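Local coordinates for galectin (Xenopus laevis, PDB 3WUD), which binds beta-galactosides such as lactose and probably also laminin, at residues A34-K39 / F122-G127; I46-R51 / F80-G85; Q75-F80 / Q107-P112. One frame throughout, in Å; residues are numbered along the deposited sequence.

Contact 1 of 3, residues A34-K39 / F122-G127; sequences AINLGK and FLSMDG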
# COMPACT_ATOMS: atom_id res chain seq x y z
N ALA A 34 -9.99 -8.18 8.66
CA ALA A 34 -8.77 -8.29 9.47
C ALA A 34 -7.72 -7.44 8.79
O ALA A 34 -7.66 -7.40 7.54
CB ALA A 34 -8.30 -9.75 9.60
N ILE A 35 -6.93 -6.75 9.62
CA ILE A 35 -5.72 -6.09 9.16
C ILE A 35 -4.56 -6.66 10.01
O ILE A 35 -4.62 -6.71 11.25
CB ILE A 35 -5.81 -4.59 9.43
CG1 ILE A 35 -6.99 -3.97 8.68
CG2 ILE A 35 -4.45 -3.90 9.12
CD1 ILE A 35 -7.47 -2.75 9.36
N ASN A 36 -3.58 -7.19 9.30
CA ASN A 36 -2.38 -7.75 9.88
C ASN A 36 -1.14 -6.90 9.66
O ASN A 36 -0.92 -6.48 8.56
CB ASN A 36 -2.19 -9.06 9.19
CG ASN A 36 -3.34 -10.01 9.40
OD1 ASN A 36 -3.79 -10.22 10.54
ND2 ASN A 36 -3.82 -10.58 8.33
N LEU A 37 -0.34 -6.66 10.68
CA LEU A 37 0.93 -5.92 10.56
C LEU A 37 2.01 -6.78 11.19
O LEU A 37 1.79 -7.33 12.30
CB LEU A 37 0.86 -4.62 11.36
CG LEU A 37 0.04 -3.45 10.86
CD1 LEU A 37 0.44 -2.25 11.72
CD2 LEU A 37 0.38 -3.17 9.44
N GLY A 38 3.17 -6.88 10.57
CA GLY A 38 4.24 -7.65 11.17
C GLY A 38 5.42 -7.66 10.24
O GLY A 38 5.80 -6.59 9.68
N LYS A 39 6.00 -8.84 10.11
CA LYS A 39 7.33 -9.02 9.46
C LYS A 39 7.27 -9.80 8.17
O LYS A 39 8.09 -9.60 7.20
CB LYS A 39 8.33 -9.64 10.48
CG LYS A 39 8.47 -8.90 11.81
CD LYS A 39 9.53 -9.55 12.72
CE LYS A 39 9.19 -10.93 13.24
NZ LYS A 39 10.26 -11.28 14.21
N PHE A 122 5.52 -5.49 6.96
CA PHE A 122 4.51 -6.28 6.32
C PHE A 122 3.10 -5.89 6.79
O PHE A 122 2.88 -5.72 7.97
CB PHE A 122 4.73 -7.77 6.61
CG PHE A 122 3.69 -8.70 5.95
CD1 PHE A 122 2.57 -9.09 6.65
CD2 PHE A 122 3.89 -9.18 4.68
CE1 PHE A 122 1.66 -9.98 6.11
CE2 PHE A 122 2.98 -10.08 4.11
CZ PHE A 122 1.84 -10.41 4.81
N LEU A 123 2.20 -5.84 5.84
CA LEU A 123 0.81 -5.55 6.06
C LEU A 123 -0.04 -6.48 5.20
O LEU A 123 0.22 -6.72 4.01
CB LEU A 123 0.53 -4.12 5.66
CG LEU A 123 -0.94 -3.69 5.63
CD1 LEU A 123 -1.94 -4.16 4.58
CD2 LEU A 123 -1.60 -3.77 6.95
N SER A 124 -1.09 -7.03 5.77
CA SER A 124 -2.09 -7.66 4.87
C SER A 124 -3.49 -7.37 5.40
O SER A 124 -3.70 -7.03 6.53
CB SER A 124 -1.88 -9.16 4.68
OG SER A 124 -2.05 -9.88 5.90
N MET A 125 -4.46 -7.48 4.54
CA MET A 125 -5.83 -7.23 5.01
C MET A 125 -6.81 -8.08 4.23
O MET A 125 -6.55 -8.49 3.07
CB MET A 125 -6.14 -5.76 4.94
CG MET A 125 -6.14 -5.23 3.53
SD MET A 125 -6.15 -3.44 3.52
CE MET A 125 -7.75 -3.00 2.90
N ASP A 126 -7.96 -8.33 4.82
CA ASP A 126 -8.92 -9.25 4.25
C ASP A 126 -10.32 -8.77 4.72
O ASP A 126 -10.47 -8.34 5.84
CB ASP A 126 -8.62 -10.67 4.74
CG ASP A 126 -9.47 -11.76 4.06
OD1 ASP A 126 -9.93 -11.64 2.87
OD2 ASP A 126 -9.66 -12.78 4.74
N GLY A 127 -11.29 -8.76 3.84
CA GLY A 127 -12.64 -8.40 4.22
C GLY A 127 -12.96 -6.91 4.22
O GLY A 127 -14.06 -6.51 4.62
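Ser124 O accepts the backbone N-H of Asn36 at 2.8 Å, nearly straight at 172°. The CA-H of Ile35 meets the same oxygen, with CA to Ser124 O at 3.4 Å. This is the antiparallel pairing of strands 34-37 and 120-126 in the six-stranded sheet of the galectin beta-sandwich, the sheet that carries the sugar. Ala34-Asp126, Asn36-Ser124 and Gly38-Phe122 are hydrogen-bonded pairs. Ile35-Met125 and Leu37-Leu123 are the non-hydrogen-bonded pairs between them. On the sugar-binding face the side chains of Asn36 and Ser124 bond as well. Asn36 ND2 gives a hydrogen to Ser124 OG at 3.1 Å, and the hydroxyl lies almost in the amide plane. Asn36 CG is anti to its carbonyl carbon (chi1 -61°), which brings the amide beside Ser124. With ND2 held there, OD1 is left to bond ND1 of His47, a residue of the glycan pocket. Asn36 is thus a second-shell group that ties the pocket histidine to strand 120-126. The other face is apolar and looks into the sandwich, where Ile35 and Leu37 touch Phe92 of strand 86-95. Ile35 CG2 lies 3.6 Å from Leu123 CD2. Leu123 CD2 also meets Leu37 CD2, at a tight 3.2 Å.

Contact 2 of 3, residues I46-R51 / F80-G85; sequences IHFNPR and FPFQQG. With GAL (beta-D-galactopyranose), chain B; GLC (alpha-D-glucopyranose), chain C.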
# COMPACT_ATOMS: atom_id res chain seq x y z
N ILE A 46 0.55 -7.77 15.08
CA ILE A 46 -0.94 -7.68 15.35
C ILE A 46 -1.78 -8.24 14.19
O ILE A 46 -1.56 -7.99 13.02
CB ILE A 46 -1.41 -6.25 15.79
CG1 ILE A 46 -2.87 -6.29 16.31
CG2 ILE A 46 -1.27 -5.30 14.64
CD1 ILE A 46 -3.27 -4.96 16.97
N HIS A 47 -2.80 -9.02 14.58
CA HIS A 47 -3.91 -9.43 13.79
C HIS A 47 -5.06 -8.72 14.46
O HIS A 47 -5.37 -9.01 15.64
CB HIS A 47 -4.08 -10.95 13.83
CG HIS A 47 -5.39 -11.46 13.29
ND1 HIS A 47 -5.67 -11.54 11.94
CD2 HIS A 47 -6.45 -12.00 13.92
CE1 HIS A 47 -6.85 -12.13 11.78
NE2 HIS A 47 -7.30 -12.45 12.97
N PHE A 48 -5.63 -7.76 13.76
CA PHE A 48 -6.67 -6.85 14.21
C PHE A 48 -7.95 -7.24 13.50
O PHE A 48 -8.05 -7.11 12.27
CB PHE A 48 -6.27 -5.43 13.84
CG PHE A 48 -7.30 -4.40 14.15
CD1 PHE A 48 -7.40 -3.88 15.44
CD2 PHE A 48 -8.18 -3.94 13.17
CE1 PHE A 48 -8.33 -2.91 15.75
CE2 PHE A 48 -9.16 -2.98 13.47
CZ PHE A 48 -9.24 -2.50 14.78
N ASN A 49 -8.88 -7.88 14.20
CA ASN A 49 -10.02 -8.53 13.60
C ASN A 49 -11.45 -8.15 14.20
O ASN A 49 -11.95 -8.85 15.06
CB ASN A 49 -9.80 -10.05 13.76
CG ASN A 49 -10.82 -10.92 13.03
OD1 ASN A 49 -11.05 -12.04 13.48
ND2 ASN A 49 -11.38 -10.47 11.94
N PRO A 50 -12.03 -7.02 13.70
CA PRO A 50 -13.35 -6.62 14.08
C PRO A 50 -14.30 -7.67 13.50
O PRO A 50 -14.18 -8.05 12.38
CB PRO A 50 -13.52 -5.25 13.39
CG PRO A 50 -12.13 -4.72 13.36
CD PRO A 50 -11.40 -5.97 12.89
N ARG A 51 -15.18 -8.16 14.35
CA ARG A 51 -16.08 -9.19 14.06
C ARG A 51 -17.51 -8.68 14.30
O ARG A 51 -17.88 -8.38 15.48
CB ARG A 51 -15.86 -10.39 14.98
CG ARG A 51 -14.50 -11.02 14.78
CD ARG A 51 -14.29 -12.30 15.59
NE ARG A 51 -12.98 -12.90 15.31
CZ ARG A 51 -12.47 -13.93 16.01
NH1 ARG A 51 -13.18 -14.48 16.97
NH2 ARG A 51 -11.28 -14.44 15.70
N PHE A 80 -16.23 -0.77 19.48
CA PHE A 80 -16.62 -1.19 18.13
C PHE A 80 -17.30 -0.08 17.36
O PHE A 80 -18.53 -0.11 17.16
CB PHE A 80 -17.55 -2.39 18.23
CG PHE A 80 -17.60 -3.24 16.98
CD1 PHE A 80 -16.64 -4.21 16.76
CD2 PHE A 80 -18.63 -3.14 16.04
CE1 PHE A 80 -16.68 -5.02 15.63
CE2 PHE A 80 -18.63 -3.90 14.87
CZ PHE A 80 -17.64 -4.87 14.66
N PRO A 81 -16.54 0.87 16.87
CA PRO A 81 -17.10 1.97 16.08
C PRO A 81 -17.28 1.66 14.60
O PRO A 81 -17.05 2.54 13.75
CB PRO A 81 -16.01 3.00 16.18
CG PRO A 81 -14.78 2.18 16.20
CD PRO A 81 -15.09 1.02 17.07
N PHE A 82 -17.55 0.42 14.25
CA PHE A 82 -17.60 0.06 12.85
C PHE A 82 -19.05 -0.19 12.40
O PHE A 82 -19.87 -0.52 13.21
CB PHE A 82 -16.70 -1.18 12.56
CG PHE A 82 -15.31 -1.05 13.11
CD1 PHE A 82 -14.35 -0.34 12.42
CD2 PHE A 82 -14.94 -1.73 14.29
CE1 PHE A 82 -13.10 -0.21 12.94
CE2 PHE A 82 -13.67 -1.64 14.78
CZ PHE A 82 -12.76 -0.89 14.10
N GLN A 83 -19.35 0.10 11.12
CA GLN A 83 -20.60 -0.26 10.47
C GLN A 83 -20.31 -0.95 9.15
O GLN A 83 -19.39 -0.60 8.42
CB GLN A 83 -21.45 1.00 10.16
CG GLN A 83 -21.22 2.13 11.15
CD GLN A 83 -22.20 3.30 11.03
OE1 GLN A 83 -22.57 3.73 9.93
NE2 GLN A 83 -22.59 3.84 12.18
N GLN A 84 -21.16 -1.91 8.83
CA GLN A 84 -21.12 -2.58 7.56
C GLN A 84 -21.60 -1.61 6.51
O GLN A 84 -22.45 -0.76 6.81
CB GLN A 84 -22.05 -3.80 7.57
CG GLN A 84 -21.62 -4.92 8.50
CD GLN A 84 -22.79 -5.82 8.89
OE1 GLN A 84 -23.81 -5.31 9.32
NE2 GLN A 84 -22.65 -7.13 8.72
N GLY A 85 -21.02 -1.68 5.32
CA GLY A 85 -21.34 -0.73 4.26
C GLY A 85 -20.92 0.72 4.49
O GLY A 85 -21.65 1.66 4.11
C1 GAL B . -9.64 -17.61 15.03
C2 GAL B . -9.89 -17.23 13.57
C3 GAL B . -8.67 -16.63 12.88
C4 GAL B . -8.07 -15.54 13.78
C5 GAL B . -7.88 -16.10 15.20
C6 GAL B . -7.31 -15.12 16.20
O2 GAL B . -10.26 -18.38 12.84
O3 GAL B . -9.03 -16.20 11.58
O4 GAL B . -8.95 -14.41 13.82
O5 GAL B . -9.10 -16.55 15.79
O6 GAL B . -7.13 -15.66 17.49
C1 GLC C . -11.44 -19.92 19.31
C2 GLC C . -11.88 -18.48 19.14
C3 GLC C . -11.71 -17.86 17.79
C4 GLC C . -10.63 -18.55 16.92
C5 GLC C . -10.74 -20.07 16.91
C6 GLC C . -9.51 -20.73 16.39
O1 GLC C . -12.24 -20.66 20.20
O2 GLC C . -13.11 -18.11 19.72
O3 GLC C . -11.46 -16.47 18.03
O4 GLC C . -10.87 -18.07 15.64
O5 GLC C . -10.90 -20.60 18.20
O6 GLC C . -9.78 -22.12 16.41
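Pro50 and Phe82 meet at a slant. Pro50 CG sits 3.7 Å from Phe82 CE2. Pro50 CG also makes an off-centre CH-pi contact, 4.2 Å from the Phe82 ring centroid and 30° off the ring normal. Phe48 comes to the same ring tip to tip, its CZ 3.9 Å from Phe82 CZ, so that Phe82 CZ lies at the edge of the Phe48 ring, near its plane. Phe82 CG is anti to the carbonyl carbon (chi1 -49°), and this turns the ring toward the strand. Phe80 also reaches the proline, with Phe80 CE1 3.9 Å from Pro50 CB. The CE1 and CZ atoms of Phe80 also lie against Arg51 O. Within the loop, Phe82 points its CD2 edge at the centre of the Phe80 face, a T-shaped (edge-to-face) pair. No hydrogen bond joins the two segments. Strand 43-51 belongs to the sugar-binding sheet of the galectin sandwich, and its side chains alternate: Phe48 and Pro50 pack against loop 80-85, while His47, Asn49 and Arg51 face the bound sugar. His47 brings its ring edge to the galactose, with NE2 2.7 Å from GAL O4. Arg51 NH2 donates to GAL O4 at 3.0 Å, so the axial hydroxyl of galactose is gripped by both residues. Arg51 NH1 donates to GLC O3 at 2.8 Å and also forms a salt bridge with Asp57. The Arg51 chain is extended from CG to NE. Arg51 NE gives a hydrogen to Asn49 OD1 at 2.8 Å. OD1 lies in the guanidinium plane, but NE stands 49° out of the carbonyl plane of Asn49.

Contact 3 of 3, residues Q75-F80 / Q107-P112; sequences QRENVF and QEFNFP. With GLC (alpha-D-glucopyranose), chain C.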
# COMPACT_ATOMS: atom_id res chain seq x y z
N GLN A 75 -6.70 -11.09 22.55
CA GLN A 75 -7.14 -9.93 23.33
C GLN A 75 -8.51 -9.49 22.74
O GLN A 75 -8.66 -9.29 21.53
CB GLN A 75 -6.08 -8.82 23.30
CG GLN A 75 -6.38 -7.68 24.23
CD GLN A 75 -5.29 -6.62 24.21
OE1 GLN A 75 -4.13 -6.89 24.57
NE2 GLN A 75 -5.65 -5.43 23.77
N ARG A 76 -9.52 -9.42 23.60
CA ARG A 76 -10.86 -9.05 23.17
C ARG A 76 -11.22 -7.61 23.63
O ARG A 76 -11.11 -7.25 24.83
CB ARG A 76 -11.90 -10.08 23.63
CG ARG A 76 -12.41 -11.03 22.55
CD ARG A 76 -13.40 -12.13 23.05
NE ARG A 76 -13.59 -13.17 22.00
CZ ARG A 76 -12.71 -14.14 21.71
NH1 ARG A 76 -11.60 -14.26 22.44
NH2 ARG A 76 -12.98 -15.04 20.72
N GLU A 77 -11.62 -6.76 22.68
CA GLU A 77 -12.08 -5.41 23.00
C GLU A 77 -13.58 -5.24 22.68
O GLU A 77 -13.97 -5.60 21.62
CB GLU A 77 -11.26 -4.41 22.17
CG GLU A 77 -9.76 -4.54 22.35
CD GLU A 77 -9.26 -4.04 23.68
OE1 GLU A 77 -9.88 -3.13 24.30
OE2 GLU A 77 -8.19 -4.52 24.12
N ASN A 78 -14.38 -4.72 23.62
CA ASN A 78 -15.77 -4.33 23.41
C ASN A 78 -15.91 -3.02 22.58
O ASN A 78 -16.92 -2.77 22.00
CB ASN A 78 -16.62 -4.18 24.72
CG ASN A 78 -16.76 -5.47 25.48
OD1 ASN A 78 -16.40 -6.54 24.99
ND2 ASN A 78 -17.31 -5.41 26.70
N VAL A 79 -14.87 -2.21 22.44
CA VAL A 79 -15.05 -1.02 21.59
C VAL A 79 -15.32 -1.46 20.17
O VAL A 79 -14.71 -2.41 19.69
CB VAL A 79 -13.83 -0.11 21.64
CG1 VAL A 79 -12.65 -0.74 20.98
CG2 VAL A 79 -14.13 1.20 20.92
N PHE A 80 -16.23 -0.77 19.48
CA PHE A 80 -16.62 -1.19 18.13
C PHE A 80 -17.30 -0.08 17.36
O PHE A 80 -18.53 -0.11 17.16
CB PHE A 80 -17.55 -2.39 18.23
CG PHE A 80 -17.60 -3.24 16.98
CD1 PHE A 80 -16.64 -4.21 16.76
CD2 PHE A 80 -18.63 -3.14 16.04
CE1 PHE A 80 -16.68 -5.02 15.63
CE2 PHE A 80 -18.63 -3.90 14.87
CZ PHE A 80 -17.64 -4.87 14.66
N GLN A 107 -11.38 6.43 20.32
CA GLN A 107 -11.07 5.34 21.24
C GLN A 107 -9.79 4.70 20.81
O GLN A 107 -9.54 4.62 19.64
CB GLN A 107 -12.22 4.34 21.26
CG GLN A 107 -13.46 4.99 21.82
CD GLN A 107 -14.26 4.04 22.68
OE1 GLN A 107 -13.90 3.75 23.84
NE2 GLN A 107 -15.36 3.53 22.10
N GLU A 108 -9.00 4.25 21.78
CA GLU A 108 -7.67 3.72 21.54
C GLU A 108 -7.44 2.52 22.47
O GLU A 108 -7.94 2.53 23.62
CB GLU A 108 -6.62 4.74 21.95
CG GLU A 108 -6.47 5.97 21.10
CD GLU A 108 -5.52 6.95 21.76
OE1 GLU A 108 -4.99 6.60 22.85
OE2 GLU A 108 -5.26 8.04 21.20
N PHE A 109 -6.58 1.57 22.08
CA PHE A 109 -6.17 0.54 23.01
C PHE A 109 -4.80 0.06 22.60
O PHE A 109 -4.36 0.35 21.50
CB PHE A 109 -7.21 -0.59 23.07
CG PHE A 109 -7.34 -1.40 21.77
CD1 PHE A 109 -6.51 -2.51 21.52
CD2 PHE A 109 -8.30 -1.06 20.83
CE1 PHE A 109 -6.67 -3.24 20.32
CE2 PHE A 109 -8.48 -1.82 19.66
CZ PHE A 109 -7.63 -2.88 19.40
N ASN A 110 -4.09 -0.57 23.52
CA ASN A 110 -2.75 -1.04 23.23
C ASN A 110 -2.77 -2.52 23.14
O ASN A 110 -3.51 -3.18 23.87
CB ASN A 110 -1.75 -0.66 24.34
CG ASN A 110 -1.64 0.83 24.54
OD1 ASN A 110 -1.62 1.58 23.59
ND2 ASN A 110 -1.62 1.24 25.78
N PHE A 111 -1.85 -3.03 22.38
CA PHE A 111 -1.63 -4.46 22.17
C PHE A 111 -0.15 -4.77 22.33
O PHE A 111 0.67 -4.17 21.69
CB PHE A 111 -2.14 -4.90 20.77
CG PHE A 111 -2.13 -6.40 20.57
CD1 PHE A 111 -3.12 -7.21 21.12
CD2 PHE A 111 -1.13 -7.00 19.80
CE1 PHE A 111 -3.08 -8.58 20.95
CE2 PHE A 111 -1.06 -8.40 19.67
CZ PHE A 111 -2.06 -9.17 20.23
N PRO A 112 0.19 -5.73 23.17
CA PRO A 112 1.58 -5.95 23.44
C PRO A 112 2.36 -6.54 22.26
O PRO A 112 1.84 -7.32 21.46
CB PRO A 112 1.53 -6.91 24.62
CG PRO A 112 0.29 -7.66 24.47
CD PRO A 112 -0.67 -6.69 23.88
C1 GLC C . -11.44 -19.92 19.31
C2 GLC C . -11.88 -18.48 19.14
C3 GLC C . -11.71 -17.86 17.79
C4 GLC C . -10.63 -18.55 16.92
C5 GLC C . -10.74 -20.07 16.91
C6 GLC C . -9.51 -20.73 16.39
O1 GLC C . -12.24 -20.66 20.20
O2 GLC C . -13.11 -18.11 19.72
O3 GLC C . -11.46 -16.47 18.03
O4 GLC C . -10.87 -18.07 15.64
O5 GLC C . -10.90 -20.60 18.20
O6 GLC C . -9.78 -22.12 16.41
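Gln75 sends its amide across to the facing strand's backbone. Gln75 NE2 donates to Asn110 O at 3.1 Å, almost straight. Gln75 CG is anti to the backbone N (chi1 -172°) and the chain runs on extended, giving the amide its reach. Gln75 NE2 also donates to Glu77 OE2 at 2.7 Å, so two acceptors hold it. Gln75 OE1 lies 3.6 Å from Phe111 CD1 and touches Pro112 CD. Glu77 is bent at chi2 (-73°) and folds over Phe109. Glu77 CG stands over the ring centre, 3.7 Å from the Phe109 centroid, in a CH-pi contact. Its carboxylate stacks nearly flat on the ring. Phe109 CG lies between its backbone N and carbonyl carbon (chi1 67°), which puts the ring under Glu77. Arg76 points the other way, forming salt bridges with Glu74 through NH1 and Asp57 through NH2; a bond from NH2 to GLC O2 is weak. The contact closes one side of the galectin sandwich. Strands 70-77 and 108-112 are edge strands of different sheets. Segments 75-77 and 108-112 run antiparallel, their axes 9.6 Å apart at closest approach. Gln75 and Glu77 bond by backbone to strand 60-67, and Phe109 and Phe111 to strand 98-103.

Overall arrangement
Contact 1 is core pairing inside one sheet, made by backbone bonds. Contact 2 is also buried but has no hydrogen bond across it. There, aromatic rings and a proline join strand 43-51 to the loop ahead of strand 86-95. Contact 3 is partly exposed and bridges the two sheets at their edges, with a glutamate lying over a ring and a glutamine amide bonded to the facing backbone. Strands 34-37 and 43-51 are neighbours, so contacts 1 and 2 touch through Ile35 O and Phe48 N. Contacts 2 and 3 share Phe80, and Phe48 packs on Phe109. Both reach the glucose, through Arg51 and Arg76. Contacts 1 and 3 do not touch; their centres are about 17 Å apart.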